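Local atomic coordinates of pyridoxamine 5'-phosphate oxidase-related, FMN-binding protein (Mycobacterium smegmatis, PDB entry 6ECI), a protein that binds flavin-adenine dinucleotide in an FMN-binding split-barrel fold and probably sequesters this cofactor, helping mycobacteria withstand hypoxic and oxidative stress. Residues B[35-40]-B[65-70]; B[48-51]-B[56-59]. One frame throughout, in Å; residues are numbered along the deposited sequence.

Interaction 1: residues B[35-40]-B[65-70]. With FAD (flavin-adenine dinucleotide), chain U.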
loop_
_atom_site.group_PDB
_atom_site.type_symbol
_atom_site.label_atom_id
_atom_site.label_comp_id
_atom_site.label_asym_id
_atom_site.label_seq_id
_atom_site.Cartn_x
_atom_site.Cartn_y
_atom_site.Cartn_z
ATOM N N PHE B 35 1.839 -4.065 5.314
ATOM C CA PHE B 35 3.229 -4.512 5.251
ATOM C C PHE B 35 3.747 -4.376 3.826
ATOM O O PHE B 35 3.389 -5.187 2.954
ATOM C CB PHE B 35 3.359 -5.956 5.722
ATOM C CG PHE B 35 2.764 -6.214 7.074
ATOM C CD1 PHE B 35 1.418 -6.514 7.211
ATOM C CD2 PHE B 35 3.555 -6.172 8.211
ATOM C CE1 PHE B 35 0.872 -6.754 8.457
ATOM C CE2 PHE B 35 3.013 -6.414 9.459
ATOM C CZ PHE B 35 1.671 -6.705 9.582
ATOM N N PRO B 36 4.579 -3.376 3.544
ATOM C CA PRO B 36 5.235 -3.321 2.232
ATOM C C PRO B 36 6.130 -4.537 2.038
ATOM O O PRO B 36 6.884 -4.923 2.935
ATOM C CB PRO B 36 6.046 -2.020 2.292
ATOM C CG PRO B 36 5.386 -1.208 3.359
ATOM C CD PRO B 36 4.889 -2.199 4.369
ATOM N N ILE B 37 6.030 -5.156 0.867
ATOM C CA ILE B 37 6.796 -6.360 0.569
ATOM C C ILE B 37 7.362 -6.266 -0.838
ATOM O O ILE B 37 6.719 -5.736 -1.751
ATOM C CB ILE B 37 5.949 -7.643 0.712
ATOM C CG1 ILE B 37 4.684 -7.556 -0.146
ATOM C CG2 ILE B 37 5.612 -7.913 2.169
ATOM C CD1 ILE B 37 4.130 -8.909 -0.547
ATOM N N ASN B 38 8.577 -6.779 -1.003
ATOM C CA ASN B 38 9.123 -7.060 -2.320
ATOM C C ASN B 38 8.505 -8.358 -2.827
ATOM O O ASN B 38 8.410 -9.337 -2.081
ATOM C CB ASN B 38 10.647 -7.158 -2.238
ATOM C CG ASN B 38 11.287 -7.576 -3.545
ATOM O OD1 ASN B 38 12.280 -8.302 -3.552
ATOM N ND2 ASN B 38 10.723 -7.122 -4.658
ATOM N N PHE B 39 8.059 -8.359 -4.082
ATOM C CA PHE B 39 7.268 -9.468 -4.599
ATOM C C PHE B 39 7.582 -9.698 -6.070
ATOM O O PHE B 39 8.080 -8.810 -6.767
ATOM C CB PHE B 39 5.768 -9.204 -4.440
ATOM C CG PHE B 39 5.201 -8.293 -5.498
ATOM C CD1 PHE B 39 5.330 -6.914 -5.385
ATOM C CD2 PHE B 39 4.550 -8.812 -6.606
ATOM C CE1 PHE B 39 4.815 -6.068 -6.358
ATOM C CE2 PHE B 39 4.036 -7.974 -7.582
ATOM C CZ PHE B 39 4.169 -6.598 -7.457
ATOM N N VAL B 40 7.277 -10.913 -6.534
ATOM C CA VAL B 40 7.152 -11.213 -7.955
ATOM C C VAL B 40 5.896 -12.044 -8.161
ATOM O O VAL B 40 5.377 -12.678 -7.239
ATOM C CB VAL B 40 8.372 -11.955 -8.551
ATOM C CG1 VAL B 40 9.665 -11.295 -8.140
ATOM C CG2 VAL B 40 8.362 -13.417 -8.144
ATOM N N VAL B 65 -5.700 -12.072 3.354
ATOM C CA VAL B 65 -4.919 -10.852 3.221
ATOM C C VAL B 65 -5.328 -10.116 1.954
ATOM O O VAL B 65 -5.853 -10.697 1.002
ATOM C CB VAL B 65 -3.399 -11.124 3.197
ATOM C CG1 VAL B 65 -2.958 -11.852 4.458
ATOM C CG2 VAL B 65 -3.016 -11.904 1.941
ATOM N N LEU B 66 -5.074 -8.812 1.963
ATOM C CA LEU B 66 -5.118 -7.985 0.768
ATOM C C LEU B 66 -3.702 -7.774 0.251
ATOM O O LEU B 66 -2.768 -7.574 1.033
ATOM C CB LEU B 66 -5.765 -6.631 1.060
ATOM C CG LEU B 66 -7.288 -6.593 1.122
ATOM C CD1 LEU B 66 -7.767 -5.220 1.543
ATOM C CD2 LEU B 66 -7.838 -6.946 -0.232
ATOM N N PHE B 67 -3.541 -7.836 -1.066
ATOM C CA PHE B 67 -2.299 -7.435 -1.711
ATOM C C PHE B 67 -2.599 -6.341 -2.721
ATOM O O PHE B 67 -3.529 -6.468 -3.522
ATOM C CB PHE B 67 -1.605 -8.598 -2.412
ATOM C CG PHE B 67 -0.385 -8.182 -3.182
ATOM C CD1 PHE B 67 0.821 -7.983 -2.532
ATOM C CD2 PHE B 67 -0.447 -7.969 -4.549
ATOM C CE1 PHE B 67 1.944 -7.595 -3.230
ATOM C CE2 PHE B 67 0.673 -7.579 -5.253
ATOM C CZ PHE B 67 1.872 -7.391 -4.592
ATOM N N GLU B 68 -1.802 -5.281 -2.692
ATOM C CA GLU B 68 -1.995 -4.174 -3.610
ATOM C C GLU B 68 -0.647 -3.703 -4.132
ATOM O O GLU B 68 0.370 -3.773 -3.438
ATOM C CB GLU B 68 -2.743 -3.014 -2.941
ATOM C CG GLU B 68 -3.233 -1.957 -3.907
ATOM C CD GLU B 68 -2.249 -0.819 -4.075
ATOM O OE1 GLU B 68 -1.261 -0.772 -3.313
ATOM O OE2 GLU B 68 -2.468 0.029 -4.966
ATOM N N ALA B 69 -0.659 -3.241 -5.378
ATOM C CA ALA B 69 0.484 -2.602 -6.008
ATOM C C ALA B 69 -0.053 -1.655 -7.072
ATOM O O ALA B 69 -1.125 -1.885 -7.639
ATOM C CB ALA B 69 1.446 -3.626 -6.612
ATOM N N ASP B 70 0.684 -0.576 -7.326
ATOM C CA ASP B 70 0.210 0.445 -8.249
ATOM C C ASP B 70 1.404 1.126 -8.905
ATOM O O ASP B 70 2.561 0.847 -8.582
ATOM C CB ASP B 70 -0.692 1.458 -7.534
ATOM C CG ASP B 70 -0.059 2.029 -6.280
ATOM O OD1 ASP B 70 1.121 2.429 -6.331
ATOM O OD2 ASP B 70 -0.750 2.099 -5.242
HETATM P PA FAD U . 6.465 -4.429 14.538
HETATM O O1A FAD U . 7.578 -4.207 15.495
HETATM O O2A FAD U . 5.475 -5.538 14.915
HETATM O O5B FAD U . 5.664 -3.101 14.249
HETATM C C5B FAD U . 5.243 -2.226 15.315
HETATM C C4B FAD U . 4.677 -0.975 14.691
HETATM O O4B FAD U . 5.659 -0.400 13.805
HETATM C C3B FAD U . 3.447 -1.187 13.818
HETATM O O3B FAD U . 2.256 -1.193 14.597
HETATM C C2B FAD U . 3.505 0.014 12.867
HETATM O O2B FAD U . 2.856 1.172 13.380
HETATM C C1B FAD U . 5.015 0.243 12.718
HETATM N N9A FAD U . 5.554 -0.294 11.477
HETATM C C8A FAD U . 5.884 -1.597 11.211
HETATM N N7A FAD U . 6.331 -1.800 9.997
HETATM C C5A FAD U . 6.284 -0.536 9.416
HETATM C C6A FAD U . 6.628 -0.075 8.134
HETATM N N6A FAD U . 7.107 -0.853 7.162
HETATM N N1A FAD U . 6.464 1.245 7.884
HETATM C C2A FAD U . 5.992 2.030 8.853
HETATM N N3A FAD U . 5.631 1.704 10.096
HETATM C C4A FAD U . 5.807 0.392 10.317
HETATM N N1 FAD U . 9.386 -7.666 5.227
HETATM C C2 FAD U . 9.381 -8.935 4.729
HETATM O O2 FAD U . 9.215 -9.915 5.462
HETATM N N3 FAD U . 9.566 -9.138 3.372
HETATM C C4 FAD U . 9.763 -8.156 2.422
HETATM O O4 FAD U . 9.917 -8.462 1.241
HETATM C C4X FAD U . 9.767 -6.809 2.963
HETATM N N5 FAD U . 9.948 -5.815 2.137
HETATM C C5X FAD U . 9.949 -4.528 2.656
HETATM C C6 FAD U . 10.139 -3.454 1.790
HETATM C C7 FAD U . 10.148 -2.145 2.261
HETATM C C7M FAD U . 10.358 -1.010 1.295
HETATM C C8 FAD U . 9.959 -1.901 3.632
HETATM C C8M FAD U . 9.969 -0.497 4.174
HETATM C C9 FAD U . 9.770 -2.972 4.501
HETATM C C9A FAD U . 9.762 -4.277 4.023
HETATM N N10 FAD U . 9.570 -5.382 4.877
HETATM C C10 FAD U . 9.567 -6.664 4.380
HETATM C "C1'" FAD U . 9.367 -5.188 6.318
HETATM C "C2'" FAD U . 7.924 -5.417 6.750
HETATM O "O2'" FAD U . 7.163 -4.220 6.582
HETATM C "C3'" FAD U . 7.901 -5.847 8.217
HETATM O "O3'" FAD U . 7.283 -7.122 8.347
HETATM C "C4'" FAD U . 7.183 -4.846 9.114
HETATM O "O4'" FAD U . 8.061 -3.736 9.293
HETATM C "C5'" FAD U . 6.740 -5.440 10.437
HETATM O "O5'" FAD U . 7.890 -5.970 11.126
HETATM P P FAD U . 7.973 -5.982 12.700
HETATM O O1P FAD U . 9.403 -5.648 13.136
HETATM O O2P FAD U . 7.432 -7.238 13.264
HETATM O O3P FAD U . 7.044 -4.760 13.101
#
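The strand carrying I37 and F39 passes the one carrying F67 and A69 with axes 9.0 Å apart and N-to-C directions 67° apart. Strand 21-28 pairs with both in the curled antiparallel sheet of this split-barrel fold, so the two meet through side chains inside the barrel. I37 and F39 start toward the other strand; F67 and A69 answer them. F67 stands edge-on to F39 in a T-shaped stack, centroids 4.7 Å apart and planes at 71°. Its CG lies anti to the backbone N (chi1 175°), which carries the ring out from its strand to reach F39. I37 comes to the rim of the F67 ring, CD1 lying 3.7 Å from CE1 of F67 near the ring plane, while V46 of strand 46-49, which pairs with 31-41, also packs on F67. The side chains of P36 and N38 start away from this core, on the face that carries the flavin. There the backbone N of N38 donates to O4 of FAD (3.1 Å), and the side-chain amide of N38 is held by A20 O through ND2 and by L104 N through OD1. At the centre of the stack, F67 CZ sits over the middle of the F39 ring, 3.6 Å from F39 CG.

Interaction 2: residues B[48-51]-B[56-59]. With FAD (flavin-adenine dinucleotide), chain U.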
loop_
_atom_site.group_PDB
_atom_site.type_symbol
_atom_site.label_atom_id
_atom_site.label_comp_id
_atom_site.label_asym_id
_atom_site.label_seq_id
_atom_site.Cartn_x
_atom_site.Cartn_y
_atom_site.Cartn_z
ATOM N N PHE B 48 6.483 -13.836 -2.245
ATOM C CA PHE B 48 7.379 -12.971 -1.494
ATOM C C PHE B 48 8.079 -13.787 -0.418
ATOM O O PHE B 48 7.687 -14.913 -0.102
ATOM C CB PHE B 48 6.634 -11.782 -0.878
ATOM C CG PHE B 48 5.611 -12.164 0.157
ATOM C CD1 PHE B 48 4.365 -12.639 -0.222
ATOM C CD2 PHE B 48 5.885 -12.017 1.507
ATOM C CE1 PHE B 48 3.417 -12.976 0.729
ATOM C CE2 PHE B 48 4.942 -12.351 2.461
ATOM C CZ PHE B 48 3.707 -12.829 2.072
ATOM N N ARG B 49 9.138 -13.205 0.135
ATOM C CA ARG B 49 9.880 -13.796 1.234
ATOM C C ARG B 49 9.551 -13.064 2.525
ATOM O O ARG B 49 9.250 -11.867 2.526
ATOM C CB ARG B 49 11.389 -13.756 0.974
ATOM C CG ARG B 49 11.893 -14.988 0.244
ATOM C CD ARG B 49 13.337 -14.873 -0.225
ATOM N NE ARG B 49 14.092 -13.799 0.415
ATOM C CZ ARG B 49 14.805 -13.949 1.528
ATOM N NH1 ARG B 49 14.850 -15.128 2.134
ATOM N NH2 ARG B 49 15.473 -12.923 2.039
ATOM N N THR B 50 9.602 -13.801 3.625
ATOM C CA THR B 50 9.233 -13.288 4.932
ATOM C C THR B 50 10.419 -13.424 5.874
ATOM O O THR B 50 11.182 -14.393 5.794
ATOM C CB THR B 50 7.994 -14.027 5.470
ATOM O OG1 THR B 50 6.923 -13.095 5.668
ATOM C CG2 THR B 50 8.292 -14.756 6.770
ATOM N N ALA B 51 10.596 -12.425 6.733
ATOM C CA ALA B 51 11.663 -12.434 7.721
ATOM C C ALA B 51 11.142 -13.076 8.998
ATOM O O ALA B 51 10.016 -12.800 9.424
ATOM C CB ALA B 51 12.175 -11.018 7.989
ATOM N N LEU B 56 4.803 -9.719 10.304
ATOM C CA LEU B 56 4.186 -10.120 9.042
ATOM C C LEU B 56 3.887 -11.613 9.029
ATOM O O LEU B 56 2.849 -12.044 8.513
ATOM C CB LEU B 56 5.099 -9.744 7.874
ATOM C CG LEU B 56 4.761 -10.252 6.464
ATOM C CD1 LEU B 56 3.387 -9.782 6.003
ATOM C CD2 LEU B 56 5.839 -9.827 5.474
ATOM N N VAL B 57 4.792 -12.414 9.598
ATOM C CA VAL B 57 4.587 -13.858 9.696
ATOM C C VAL B 57 3.280 -14.156 10.415
ATOM O O VAL B 57 2.382 -14.813 9.875
ATOM C CB VAL B 57 5.775 -14.519 10.416
ATOM C CG1 VAL B 57 5.751 -16.028 10.231
ATOM C CG2 VAL B 57 7.089 -13.928 9.939
ATOM N N SER B 58 3.158 -13.667 11.650
ATOM C CA SER B 58 1.988 -13.973 12.464
ATOM C C SER B 58 0.713 -13.369 11.886
ATOM O O SER B 58 -0.372 -13.932 12.069
ATOM C CB SER B 58 2.213 -13.476 13.892
ATOM O OG SER B 58 1.092 -13.752 14.712
ATOM N N ALA B 59 0.818 -12.241 11.185
ATOM C CA ALA B 59 -0.370 -11.510 10.757
ATOM C C ALA B 59 -0.939 -12.011 9.434
ATOM O O ALA B 59 -2.162 -12.056 9.269
ATOM C CB ALA B 59 -0.057 -10.015 10.647
HETATM P PA FAD U . 6.465 -4.429 14.538
HETATM O O1A FAD U . 7.578 -4.207 15.495
HETATM O O2A FAD U . 5.475 -5.538 14.915
HETATM O O5B FAD U . 5.664 -3.101 14.249
HETATM C C5B FAD U . 5.243 -2.226 15.315
HETATM C C4B FAD U . 4.677 -0.975 14.691
HETATM O O4B FAD U . 5.659 -0.400 13.805
HETATM C C3B FAD U . 3.447 -1.187 13.818
HETATM O O3B FAD U . 2.256 -1.193 14.597
HETATM C C2B FAD U . 3.505 0.014 12.867
HETATM O O2B FAD U . 2.856 1.172 13.380
HETATM C C1B FAD U . 5.015 0.243 12.718
HETATM N N9A FAD U . 5.554 -0.294 11.477
HETATM C C8A FAD U . 5.884 -1.597 11.211
HETATM N N7A FAD U . 6.331 -1.800 9.997
HETATM C C5A FAD U . 6.284 -0.536 9.416
HETATM C C6A FAD U . 6.628 -0.075 8.134
HETATM N N6A FAD U . 7.107 -0.853 7.162
HETATM N N1A FAD U . 6.464 1.245 7.884
HETATM C C2A FAD U . 5.992 2.030 8.853
HETATM N N3A FAD U . 5.631 1.704 10.096
HETATM C C4A FAD U . 5.807 0.392 10.317
HETATM N N1 FAD U . 9.386 -7.666 5.227
HETATM C C2 FAD U . 9.381 -8.935 4.729
HETATM O O2 FAD U . 9.215 -9.915 5.462
HETATM N N3 FAD U . 9.566 -9.138 3.372
HETATM C C4 FAD U . 9.763 -8.156 2.422
HETATM O O4 FAD U . 9.917 -8.462 1.241
HETATM C C4X FAD U . 9.767 -6.809 2.963
HETATM N N5 FAD U . 9.948 -5.815 2.137
HETATM C C5X FAD U . 9.949 -4.528 2.656
HETATM C C6 FAD U . 10.139 -3.454 1.790
HETATM C C7 FAD U . 10.148 -2.145 2.261
HETATM C C7M FAD U . 10.358 -1.010 1.295
HETATM C C8 FAD U . 9.959 -1.901 3.632
HETATM C C8M FAD U . 9.969 -0.497 4.174
HETATM C C9 FAD U . 9.770 -2.972 4.501
HETATM C C9A FAD U . 9.762 -4.277 4.023
HETATM N N10 FAD U . 9.570 -5.382 4.877
HETATM C C10 FAD U . 9.567 -6.664 4.380
HETATM C "C1'" FAD U . 9.367 -5.188 6.318
HETATM C "C2'" FAD U . 7.924 -5.417 6.750
HETATM O "O2'" FAD U . 7.163 -4.220 6.582
HETATM C "C3'" FAD U . 7.901 -5.847 8.217
HETATM O "O3'" FAD U . 7.283 -7.122 8.347
HETATM C "C4'" FAD U . 7.183 -4.846 9.114
HETATM O "O4'" FAD U . 8.061 -3.736 9.293
HETATM C "C5'" FAD U . 6.740 -5.440 10.437
HETATM O "O5'" FAD U . 7.890 -5.970 11.126
HETATM P P FAD U . 7.973 -5.982 12.700
HETATM O O1P FAD U . 9.403 -5.648 13.136
HETATM O O2P FAD U . 7.432 -7.238 13.264
HETATM O O3P FAD U . 7.044 -4.760 13.101
#
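F48 begins the contact, its ring meeting L56 of helix 55-60: CE2 of F48 lies 4.0 Å from CD2 of L56. The F48 CG sits between its own backbone N and carbonyl carbon (chi1 64°), which swings the ring toward the helix, and V115 and V117 of strand 114-119 pack against it as well. R49 turns its side chain the other way, where the guanidinium makes a cation-pi contact with W106 and NH1 donates to K111 O. Its backbone works on the flavin side: R49 O accepts a hydrogen bond from FAD N3 at 2.9 Å, an almost straight bond with 171° at the hydrogen. T50 then points back at the helix and divides its two branches. OG1 approaches L56 CD2 at 3.4 Å, and CG2 rests against V57 CG2 at 3.5 Å, so the threonine bridges two consecutive helical residues. At A51 the main chain does the work again, its N donating to FAD O2 (3.1 Å), while A51 O accepts a bond from T54 OG1 and lies beside V57 CG2. L56 joins the helix to the cofactor. With CG anti to its backbone N (chi1 171°), it stretches toward the strand end and brings CD2 to 3.4 Å from FAD O2, while its CB lies 3.4 Å from FAD O3' on the ribityl chain. Main-chain atoms thus read the pyrimidine edge of the isoalloxazine, and one leucine methyl, CD2, lies against its O2. A strand end, a short loop and a helix wrapped in this way around the cofactor form part of the flavin site of the split-barrel FDOR family.

Overall arrangement
From the N terminus, strand 31-41 comes first and gives interaction 1 its segment 35-40. The chain then turns into strand 46-49, whose end meets helix 55-60 and closes the short loop of interaction 2. Only after the helix does strand 64-72 return to 35-40 and close the longer loop of interaction 1, with interaction 2 wholly within it. The two touch where strand 31-41 lies beside strand 46-49, I37 CD1 packing on F48, and where helix 55-60 sits on strand 31-41, with I37 CG2 and F35 against L56. Barrel core and helix are thereby tied together around one FAD, whose site S79 and T123 of the second subunit complete by hydrogen bonds.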